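Local coordinates for protein aldehyde dehydrogenase (Burkholderia vietnamiensis, PDB 5KF0) that probably oxidises aldehydes to carboxylic acids with a nicotinamide cofactor, and here holds NADPH in its Rossmann-type dinucleotide-binding domain, at residues A[225-239]-A[245-259]. Residues are numbered along the deposited sequence; the frame is centred on the assembly and turned at random.
Sequences TTDERFRLLSFTGSP and LKEKAGKKKVVLELG. With NDP (NADPH dihydro-nicotinamide-adenine-dinucleotide phosphate), chain E.
L233 and F235 alternate with V255 and E257 in the backbone bonding that zips strand 232-236 to strand 253-257. The strands run parallel, their axes 9° apart, as the two β-strands of a β-α-β unit whose helix is 239-248. V255 N gives a nearly straight bond to L233 O (2.9 Å, 169°), and F235 N answers to V255 O.

At the entry to the strands K252 is buried, and its ammonium finds three backbone carbonyls: T225 O at 2.8 Å, D227 O at 2.9 Å and, in its own segment, A249 O. Bends at chi3 and chi4 (both 61°) curl the chain back to them, while its CD lies against L233 CB. A long, flexible amine suits this place, tying the end of helix 222-226 and the turn at D227 to A249.

On the face bearing L233 and F235, the broad apolar F235 ring serves two leucines: it crosses L245 at about a right angle, CD1 to CD1 at 3.7 Å, and L258 CD2 meets its edge in plane. On the other face L232 CD1 touches V255 CG2.

At the strands' C-terminal ends both segments meet NADPH. S238 suits phosphate oxygen O1A by donating from both N and OG, OG at 2.7 Å; carboxamide N7N donates to E257 OE1 and L258 O. At G259 a CB would collide with ribose O2D. Backbone and side-chain groups thus jointly help hold pyrophosphate and carboxamide.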
loop_
_atom_site.group_PDB
_atom_site.type_symbol
_atom_site.label_atom_id
_atom_site.label_comp_id
_atom_site.label_asym_id
_atom_site.label_seq_id
_atom_site.Cartn_x
_atom_site.Cartn_y
_atom_site.Cartn_z
ATOM N N THR A 225 31.335 5.847 13.663
ATOM C CA THR A 225 30.502 4.943 14.446
ATOM C C THR A 225 29.986 5.571 15.736
ATOM O O THR A 225 28.811 5.381 16.092
ATOM C CB THR A 225 31.288 3.668 14.766
ATOM O OG1 THR A 225 31.565 2.964 13.545
ATOM C CG2 THR A 225 30.512 2.749 15.727
ATOM N N THR A 226 30.821 6.331 16.446
ATOM C CA THR A 226 30.488 6.718 17.816
ATOM C C THR A 226 29.901 8.120 17.967
ATOM O O THR A 226 29.290 8.393 19.004
ATOM C CB THR A 226 31.725 6.605 18.729
ATOM O OG1 THR A 226 32.727 7.555 18.331
ATOM C CG2 THR A 226 32.315 5.195 18.663
ATOM N N ASP A 227 30.071 9.027 17.005
ATOM C CA ASP A 227 29.583 10.387 17.236
ATOM C C ASP A 227 28.062 10.385 17.388
ATOM O O ASP A 227 27.336 9.849 16.543
ATOM C CB ASP A 227 30.006 11.323 16.101
ATOM C CG ASP A 227 29.902 12.788 16.493
ATOM O OD1 ASP A 227 28.763 13.277 16.647
ATOM O OD2 ASP A 227 30.953 13.444 16.656
ATOM N N GLU A 228 27.577 10.974 18.489
ATOM C CA GLU A 228 26.148 10.905 18.770
ATOM C C GLU A 228 25.318 11.848 17.913
ATOM O O GLU A 228 24.085 11.762 17.952
ATOM C CB GLU A 228 25.879 11.192 20.249
ATOM C CG GLU A 228 26.057 12.642 20.639
ATOM C CD GLU A 228 25.533 12.940 22.036
ATOM O OE1 GLU A 228 25.078 11.996 22.724
ATOM O OE2 GLU A 228 25.574 14.121 22.444
ATOM N N ARG A 229 25.944 12.741 17.142
ATOM C CA ARG A 229 25.173 13.606 16.255
ATOM C C ARG A 229 24.663 12.867 15.025
ATOM O O ARG A 229 23.702 13.328 14.391
ATOM C CB ARG A 229 26.017 14.814 15.850
ATOM C CG ARG A 229 26.294 15.744 17.028
ATOM C CD ARG A 229 27.355 16.790 16.696
ATOM N NE ARG A 229 28.656 16.169 16.453
ATOM C CZ ARG A 229 29.736 16.829 16.051
ATOM N NH1 ARG A 229 29.673 18.143 15.857
ATOM N NH2 ARG A 229 30.878 16.177 15.845
ATOM N N PHE A 230 25.288 11.741 14.674
ATOM C CA PHE A 230 24.756 10.867 13.641
ATOM C C PHE A 230 23.543 10.128 14.194
ATOM O O PHE A 230 23.612 9.557 15.286
ATOM C CB PHE A 230 25.807 9.839 13.213
ATOM C CG PHE A 230 26.897 10.361 12.299
ATOM C CD1 PHE A 230 26.598 10.965 11.087
ATOM C CD2 PHE A 230 28.237 10.134 12.621
ATOM C CE1 PHE A 230 27.616 11.373 10.227
ATOM C CE2 PHE A 230 29.257 10.550 11.772
ATOM C CZ PHE A 230 28.949 11.180 10.577
ATOM N N ARG A 231 22.446 10.104 13.432
ATOM C CA ARG A 231 21.239 9.394 13.855
ATOM C C ARG A 231 21.118 8.006 13.240
ATOM O O ARG A 231 20.288 7.207 13.699
ATOM C CB ARG A 231 19.997 10.217 13.508
ATOM C CG ARG A 231 20.090 11.677 13.953
ATOM C CD ARG A 231 20.325 11.821 15.449
ATOM N NE ARG A 231 19.088 11.689 16.214
ATOM C CZ ARG A 231 18.278 12.706 16.511
ATOM N NH1 ARG A 231 18.574 13.936 16.114
ATOM N NH2 ARG A 231 17.167 12.491 17.203
ATOM N N LEU A 232 21.938 7.700 12.239
ATOM C CA LEU A 232 21.954 6.417 11.555
ATOM C C LEU A 232 23.385 6.130 11.141
ATOM O O LEU A 232 24.073 7.028 10.646
ATOM C CB LEU A 232 21.052 6.423 10.315
ATOM C CG LEU A 232 21.233 5.247 9.349
ATOM C CD1 LEU A 232 20.752 3.940 9.987
ATOM C CD2 LEU A 232 20.513 5.501 8.025
ATOM N N LEU A 233 23.834 4.903 11.388
ATOM C CA LEU A 233 25.037 4.358 10.772
ATOM C C LEU A 233 24.584 3.283 9.802
ATOM O O LEU A 233 23.888 2.343 10.202
ATOM C CB LEU A 233 25.992 3.766 11.810
ATOM C CG LEU A 233 27.065 2.825 11.238
ATOM C CD1 LEU A 233 28.099 3.592 10.405
ATOM C CD2 LEU A 233 27.766 2.048 12.350
ATOM N N SER A 234 24.939 3.427 8.531
ATOM C CA SER A 234 24.650 2.393 7.543
ATOM C C SER A 234 25.982 1.924 6.978
ATOM O O SER A 234 26.691 2.691 6.319
ATOM C CB SER A 234 23.705 2.907 6.455
ATOM O OG SER A 234 23.463 1.901 5.483
ATOM N N PHE A 235 26.314 0.666 7.262
ATOM C CA PHE A 235 27.626 0.084 7.008
ATOM C C PHE A 235 27.490 -1.050 6.007
ATOM O O PHE A 235 26.662 -1.950 6.192
ATOM C CB PHE A 235 28.246 -0.435 8.316
ATOM C CG PHE A 235 29.494 -1.270 8.106
ATOM C CD1 PHE A 235 30.741 -0.671 8.069
ATOM C CD2 PHE A 235 29.405 -2.651 7.928
ATOM C CE1 PHE A 235 31.888 -1.434 7.861
ATOM C CE2 PHE A 235 30.544 -3.420 7.714
ATOM C CZ PHE A 235 31.791 -2.807 7.683
ATOM N N THR A 236 28.296 -1.004 4.944
ATOM C CA THR A 236 28.433 -2.125 4.016
ATOM C C THR A 236 29.888 -2.579 4.024
ATOM O O THR A 236 30.793 -1.787 3.722
ATOM C CB THR A 236 27.987 -1.737 2.601
ATOM O OG1 THR A 236 26.622 -1.288 2.638
ATOM C CG2 THR A 236 28.084 -2.951 1.657
ATOM N N GLY A 237 30.110 -3.845 4.374
ATOM C CA GLY A 237 31.466 -4.347 4.516
ATOM C C GLY A 237 31.448 -5.724 5.152
ATOM O O GLY A 237 30.432 -6.418 5.118
ATOM N N SER A 238 32.582 -6.094 5.751
ATOM C CA SER A 238 32.751 -7.454 6.250
ATOM C C SER A 238 31.944 -7.682 7.530
ATOM O O SER A 238 31.754 -6.762 8.340
ATOM C CB SER A 238 34.223 -7.759 6.511
ATOM O OG SER A 238 34.746 -6.983 7.580
ATOM N N PRO A 239 31.448 -8.907 7.726
ATOM C CA PRO A 239 30.724 -9.216 8.972
ATOM C C PRO A 239 31.545 -8.938 10.218
ATOM O O PRO A 239 31.007 -8.402 11.194
ATOM C CB PRO A 239 30.399 -10.716 8.837
ATOM C CG PRO A 239 30.473 -11.021 7.382
ATOM C CD PRO A 239 31.362 -9.982 6.720
ATOM N N LEU A 245 31.077 -2.825 14.919
ATOM C CA LEU A 245 30.653 -1.426 14.920
ATOM C C LEU A 245 29.280 -1.269 15.564
ATOM O O LEU A 245 29.039 -0.287 16.276
ATOM C CB LEU A 245 30.656 -0.851 13.501
ATOM C CG LEU A 245 32.043 -0.773 12.850
ATOM C CD1 LEU A 245 31.957 0.003 11.546
ATOM C CD2 LEU A 245 33.064 -0.131 13.793
ATOM N N LYS A 246 28.379 -2.240 15.358
ATOM C CA LYS A 246 27.078 -2.182 16.025
ATOM C C LYS A 246 27.244 -2.061 17.537
ATOM O O LYS A 246 26.531 -1.285 18.188
ATOM C CB LYS A 246 26.243 -3.419 15.668
ATOM C CG LYS A 246 24.827 -3.436 16.271
ATOM C CD LYS A 246 24.064 -4.690 15.821
ATOM C CE LYS A 246 22.574 -4.669 16.202
ATOM N NZ LYS A 246 22.314 -4.784 17.655
ATOM N N GLU A 247 28.204 -2.798 18.110
ATOM C CA GLU A 247 28.419 -2.759 19.558
ATOM C C GLU A 247 28.884 -1.391 20.041
ATOM O O GLU A 247 28.695 -1.059 21.217
ATOM C CB GLU A 247 29.454 -3.804 19.974
ATOM C CG GLU A 247 29.059 -5.239 19.701
ATOM C CD GLU A 247 30.095 -6.224 20.210
ATOM O OE1 GLU A 247 31.292 -5.862 20.262
ATOM O OE2 GLU A 247 29.709 -7.359 20.562
ATOM N N LYS A 248 29.523 -0.606 19.177
ATOM C CA LYS A 248 30.100 0.677 19.560
ATOM C C LYS A 248 29.243 1.865 19.138
ATOM O O LYS A 248 29.618 3.012 19.406
ATOM C CB LYS A 248 31.498 0.836 18.948
ATOM C CG LYS A 248 32.541 -0.160 19.418
ATOM C CD LYS A 248 33.783 -0.033 18.547
ATOM C CE LYS A 248 35.033 -0.490 19.269
ATOM N NZ LYS A 248 35.472 0.520 20.275
ATOM N N ALA A 249 28.110 1.619 18.483
ATOM C CA ALA A 249 27.385 2.692 17.806
ATOM C C ALA A 249 26.664 3.635 18.758
ATOM O O ALA A 249 26.338 4.758 18.358
ATOM C CB ALA A 249 26.364 2.097 16.836
ATOM N N GLY A 250 26.392 3.218 19.990
ATOM C CA GLY A 250 25.632 4.085 20.874
ATOM C C GLY A 250 24.148 4.099 20.546
ATOM O O GLY A 250 23.573 3.060 20.203
ATOM N N LYS A 251 23.519 5.276 20.614
ATOM C CA LYS A 251 22.064 5.361 20.480
ATOM C C LYS A 251 21.561 5.262 19.045
ATOM O O LYS A 251 20.383 4.924 18.838
ATOM C CB LYS A 251 21.565 6.674 21.087
ATOM C CG LYS A 251 21.881 6.832 22.569
ATOM C CD LYS A 251 21.278 8.132 23.132
ATOM C CE LYS A 251 21.575 8.294 24.622
ATOM N NZ LYS A 251 21.289 9.689 25.087
ATOM N N LYS A 252 22.401 5.565 18.061
ATOM C CA LYS A 252 21.943 5.666 16.680
ATOM C C LYS A 252 21.391 4.337 16.172
ATOM O O LYS A 252 21.765 3.253 16.631
ATOM C CB LYS A 252 23.092 6.121 15.771
ATOM C CG LYS A 252 24.295 5.169 15.792
ATOM C CD LYS A 252 25.451 5.609 14.876
ATOM C CE LYS A 252 26.018 6.978 15.267
ATOM N NZ LYS A 252 26.590 7.061 16.652
ATOM N N LYS A 253 20.488 4.438 15.205
ATOM C CA LYS A 253 20.066 3.272 14.441
ATOM C C LYS A 253 21.238 2.714 13.640
ATOM O O LYS A 253 22.105 3.461 13.175
ATOM C CB LYS A 253 18.927 3.670 13.501
ATOM C CG LYS A 253 18.356 2.521 12.690
ATOM C CD LYS A 253 17.185 2.998 11.854
ATOM C CE LYS A 253 16.558 1.856 11.067
ATOM N NZ LYS A 253 16.040 0.774 11.952
ATOM N N VAL A 254 21.270 1.388 13.488
ATOM C CA VAL A 254 22.339 0.707 12.769
ATOM C C VAL A 254 21.732 -0.168 11.685
ATOM O O VAL A 254 20.815 -0.953 11.959
ATOM C CB VAL A 254 23.206 -0.149 13.713
ATOM C CG1 VAL A 254 24.253 -0.929 12.915
ATOM C CG2 VAL A 254 23.876 0.735 14.751
ATOM N N VAL A 255 22.246 -0.032 10.460
ATOM C CA VAL A 255 21.920 -0.895 9.328
ATOM C C VAL A 255 23.222 -1.537 8.871
ATOM O O VAL A 255 24.233 -0.845 8.732
ATOM C CB VAL A 255 21.272 -0.103 8.177
ATOM C CG1 VAL A 255 21.173 -0.969 6.916
ATOM C CG2 VAL A 255 19.893 0.449 8.581
ATOM N N LEU A 256 23.203 -2.855 8.648
ATOM C CA LEU A 256 24.399 -3.611 8.278
ATOM C C LEU A 256 24.150 -4.402 7.002
ATOM O O LEU A 256 23.181 -5.159 6.922
ATOM C CB LEU A 256 24.809 -4.589 9.390
ATOM C CG LEU A 256 25.130 -3.967 10.747
ATOM C CD1 LEU A 256 25.450 -5.089 11.734
ATOM C CD2 LEU A 256 26.303 -2.984 10.655
ATOM N N GLU A 257 25.037 -4.245 6.021
ATOM C CA GLU A 257 25.020 -5.019 4.776
ATOM C C GLU A 257 26.342 -5.776 4.717
ATOM O O GLU A 257 27.380 -5.184 4.415
ATOM C CB GLU A 257 24.852 -4.098 3.564
ATOM C CG GLU A 257 23.433 -3.554 3.386
ATOM C CD GLU A 257 22.495 -4.561 2.752
ATOM O OE1 GLU A 257 22.933 -5.682 2.395
ATOM O OE2 GLU A 257 21.290 -4.233 2.635
ATOM N N LEU A 258 26.318 -7.081 4.996
ATOM C CA LEU A 258 27.563 -7.811 5.207
ATOM C C LEU A 258 27.752 -8.923 4.174
ATOM O O LEU A 258 27.318 -8.781 3.025
ATOM C CB LEU A 258 27.600 -8.355 6.640
ATOM C CG LEU A 258 27.132 -7.317 7.679
ATOM C CD1 LEU A 258 26.967 -7.949 9.050
ATOM C CD2 LEU A 258 28.095 -6.120 7.760
ATOM N N GLY A 259 28.415 -10.014 4.554
ATOM C CA GLY A 259 28.853 -11.004 3.581
ATOM C C GLY A 259 28.307 -12.402 3.822
ATOM O O GLY A 259 27.443 -12.582 4.686
HETATM P PA NDP E . 35.888 -4.192 5.197
HETATM O O1A NDP E . 34.993 -4.612 6.315
HETATM O O2A NDP E . 37.337 -4.634 5.404
HETATM O O5B NDP E . 35.861 -2.620 4.962
HETATM C C5B NDP E . 34.593 -2.025 4.589
HETATM C C4B NDP E . 34.609 -0.570 4.974
HETATM O O4B NDP E . 34.606 -0.453 6.415
HETATM C C3B NDP E . 35.837 0.214 4.493
HETATM O O3B NDP E . 35.476 1.558 4.187
HETATM C C2B NDP E . 36.729 0.186 5.734
HETATM O O2B NDP E . 37.689 1.259 5.810
HETATM C C1B NDP E . 35.668 0.395 6.799
HETATM N N9A NDP E . 36.088 0.039 8.148
HETATM C C8A NDP E . 36.708 -1.103 8.579
HETATM N N7A NDP E . 36.900 -1.147 9.878
HETATM C C5A NDP E . 36.372 0.052 10.328
HETATM C C6A NDP E . 36.253 0.616 11.614
HETATM N N6A NDP E . 36.708 0.035 12.731
HETATM N N1A NDP E . 35.654 1.825 11.715
HETATM C C2A NDP E . 35.217 2.425 10.605
HETATM N N3A NDP E . 35.279 1.996 9.342
HETATM C C4A NDP E . 35.872 0.797 9.273
HETATM O O3 NDP E . 35.330 -4.794 3.837
HETATM P PN NDP E . 35.884 -4.797 2.345
HETATM O O1N NDP E . 36.107 -3.401 1.891
HETATM O O2N NDP E . 37.086 -5.706 2.320
HETATM O O5D NDP E . 34.707 -5.422 1.486
HETATM C C5D NDP E . 34.404 -6.825 1.405
HETATM C C4D NDP E . 33.303 -7.145 2.385
HETATM O O4D NDP E . 32.128 -6.343 2.089
HETATM C C3D NDP E . 32.861 -8.609 2.314
HETATM O O3D NDP E . 32.644 -9.181 3.599
HETATM C C2D NDP E . 31.577 -8.518 1.492
HETATM O O2D NDP E . 30.657 -9.595 1.634
HETATM C C1D NDP E . 31.005 -7.199 1.994
HETATM N N1N NDP E . 30.047 -6.709 1.009
HETATM C C2N NDP E . 28.714 -6.566 1.314
HETATM C C3N NDP E . 27.784 -6.272 0.385
HETATM C C7N NDP E . 26.357 -6.033 0.734
HETATM O O7N NDP E . 25.723 -5.213 0.053
HETATM N N7N NDP E . 25.798 -6.749 1.706
HETATM C C4N NDP E . 28.162 -6.211 -1.051
HETATM C C5N NDP E . 29.636 -6.048 -1.212
HETATM C C6N NDP E . 30.472 -6.358 -0.239
HETATM P P2B NDP E . 39.169 1.126 5.113
HETATM O O1X NDP E . 39.182 -0.114 4.301
HETATM O O2X NDP E . 39.311 2.425 4.377
HETATM O O3X NDP E . 40.170 1.082 6.249
HETATM O O HOH W 1 23.108 11.759 24.230
#